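Local structure of xylulose kinase (Bifidobacterium adolescentis ATCC 15703, 3I8B) at residues A299-E304 against Y324-C329. The protein probably catalyses the ATP-dependent phosphorylation of D-xylulose to D-xylulose 5-phosphate, as a member of the FGGY carbohydrate kinase family. Sequence-based numbering, arbitrary orientation.
Sequences AAAISE and YLPLAC
The first torsion sets CG anti to the backbone N in both Leu325 and Leu327, and the second (chi2 79° and 109°) then turns each CD1 methyl to the CB of Ala300, Leu327 CD1 lying 3.5 Å from Ala300 CB and Leu325 CD1 somewhat farther. Strand 324-330, which carries both leucines, runs antiparallel to strand 297-301, which carries Ala300, in the mixed sheet of the C-terminal FGGY domain, which belongs to the actin-like ATPase clan. Straight N-H...O bonds join Ala299 and Ala328 in both directions, Ala328 N reaching Ala299 O at 2.8 Å. A longer bond of 3.2 Å runs from Ala301 N to Pro326 O. Pro326 has no N-H to return it, and its ring CD instead sits 3.1 Å from Ala301 O, which also receives the CA-H of Leu325. Beyond this point the pairing resumes at Ser303 and Tyr324, where Ser303 N meets Tyr324 O at 2.7 Å and the return bond, from Tyr324 N to Ser303 O, is more bent (135°). Ala299, Ala301, Pro326 and Ala328 pack against helix 396-420, whereas Leu325 and Leu327 face helix 274-281, which begins with the predicted proton acceptor Asp274. The Tyr324 ring turns an edge to the carbonyl oxygens of Ser303 and Glu304 and makes a cation-pi contact with Arg196. An alanine at Tyr324 would probably leave Arg196 without its aromatic partner and open a gap beside Glu304 O. That oxygen lies close to the ring plane, 3.5 Å from Tyr324 CD2.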
loop_
_atom_site.group_PDB
_atom_site.type_symbol
_atom_site.label_atom_id
_atom_site.label_comp_id
_atom_site.label_asym_id
_atom_site.label_seq_id
_atom_site.Cartn_x
_atom_site.Cartn_y
_atom_site.Cartn_z
ATOM N N ALA A 299 3.199 8.563 -1.711
ATOM C CA ALA A 299 4.074 8.613 -2.877
ATOM C C ALA A 299 4.708 7.238 -3.126
ATOM O O ALA A 299 5.490 6.752 -2.312
ATOM C CB ALA A 299 5.152 9.668 -2.689
ATOM N N ALA A 300 4.358 6.614 -4.246
ATOM C CA ALA A 300 4.845 5.282 -4.561
ATOM C C ALA A 300 5.541 5.304 -5.915
ATOM O O ALA A 300 4.955 5.710 -6.923
ATOM C CB ALA A 300 3.695 4.288 -4.569
ATOM N N ALA A 301 6.802 4.891 -5.931
ATOM C CA ALA A 301 7.564 4.857 -7.171
ATOM C C ALA A 301 7.924 3.418 -7.488
ATOM O O ALA A 301 8.068 2.586 -6.585
ATOM C CB ALA A 301 8.837 5.708 -7.048
ATOM N N ILE A 302 8.068 3.127 -8.773
ATOM C CA ILE A 302 8.559 1.827 -9.185
ATOM C C ILE A 302 10.062 1.891 -9.383
ATOM O O ILE A 302 10.564 2.709 -10.158
ATOM C CB ILE A 302 7.863 1.357 -10.446
ATOM C CG1 ILE A 302 6.361 1.321 -10.180
ATOM C CG2 ILE A 302 8.377 -0.028 -10.871
ATOM C CD1 ILE A 302 5.575 1.626 -11.368
ATOM N N SER A 303 10.758 1.004 -8.674
ATOM C CA SER A 303 12.211 0.976 -8.610
ATOM C C SER A 303 12.744 -0.332 -9.201
ATOM O O SER A 303 12.268 -1.421 -8.869
ATOM C CB SER A 303 12.657 1.116 -7.147
ATOM O OG SER A 303 14.051 0.923 -6.998
ATOM N N GLU A 304 13.738 -0.221 -10.078
ATOM C CA GLU A 304 14.368 -1.394 -10.670
ATOM C C GLU A 304 14.977 -2.305 -9.590
ATOM O O GLU A 304 14.821 -3.531 -9.630
ATOM C CB GLU A 304 15.438 -0.956 -11.685
ATOM C CG GLU A 304 16.175 -2.095 -12.347
ATOM C CD GLU A 304 15.308 -2.841 -13.346
ATOM O OE1 GLU A 304 14.265 -2.295 -13.759
ATOM O OE2 GLU A 304 15.666 -3.974 -13.718
ATOM N N TYR A 324 10.329 -3.212 -7.668
ATOM C CA TYR A 324 10.237 -2.661 -6.322
ATOM C C TYR A 324 9.373 -1.415 -6.212
ATOM O O TYR A 324 9.275 -0.628 -7.157
ATOM C CB TYR A 324 11.641 -2.469 -5.739
ATOM C CG TYR A 324 12.326 -3.805 -5.614
ATOM C CD1 TYR A 324 12.160 -4.588 -4.471
ATOM C CD2 TYR A 324 13.093 -4.316 -6.650
ATOM C CE1 TYR A 324 12.748 -5.835 -4.363
ATOM C CE2 TYR A 324 13.692 -5.573 -6.548
ATOM C CZ TYR A 324 13.506 -6.326 -5.402
ATOM O OH TYR A 324 14.093 -7.566 -5.278
ATOM N N LEU A 325 8.739 -1.278 -5.047
ATOM C CA LEU A 325 7.796 -0.206 -4.748
ATOM C C LEU A 325 8.161 0.551 -3.453
ATOM O O LEU A 325 7.535 0.360 -2.401
ATOM C CB LEU A 325 6.378 -0.781 -4.632
ATOM C CG LEU A 325 5.227 0.232 -4.620
ATOM C CD1 LEU A 325 4.946 0.677 -6.036
ATOM C CD2 LEU A 325 3.980 -0.375 -3.998
ATOM N N PRO A 326 9.197 1.395 -3.519
ATOM C CA PRO A 326 9.439 2.311 -2.396
ATOM C C PRO A 326 8.190 3.141 -2.164
ATOM O O PRO A 326 7.700 3.778 -3.092
ATOM C CB PRO A 326 10.577 3.210 -2.912
ATOM C CG PRO A 326 10.572 3.004 -4.430
ATOM C CD PRO A 326 10.230 1.541 -4.558
ATOM N N LEU A 327 7.681 3.136 -0.938
ATOM C CA LEU A 327 6.398 3.754 -0.654
ATOM C C LEU A 327 6.505 4.723 0.520
ATOM O O LEU A 327 6.898 4.332 1.618
ATOM C CB LEU A 327 5.366 2.681 -0.336
ATOM C CG LEU A 327 3.946 3.229 -0.238
ATOM C CD1 LEU A 327 3.139 2.767 -1.433
ATOM C CD2 LEU A 327 3.306 2.751 1.058
ATOM N N ALA A 328 6.146 5.978 0.273
ATOM C CA ALA A 328 6.301 7.040 1.252
ATOM C C ALA A 328 4.956 7.595 1.684
ATOM O O ALA A 328 4.302 8.315 0.925
ATOM C CB ALA A 328 7.159 8.150 0.679
ATOM N N CYS A 329 4.547 7.276 2.908
ATOM C CA CYS A 329 3.306 7.820 3.447
ATOM C C CYS A 329 3.532 9.148 4.164
ATOM O O CYS A 329 4.487 9.298 4.918
ATOM C CB CYS A 329 2.646 6.829 4.407
ATOM S SG CYS A 329 2.232 5.269 3.630
#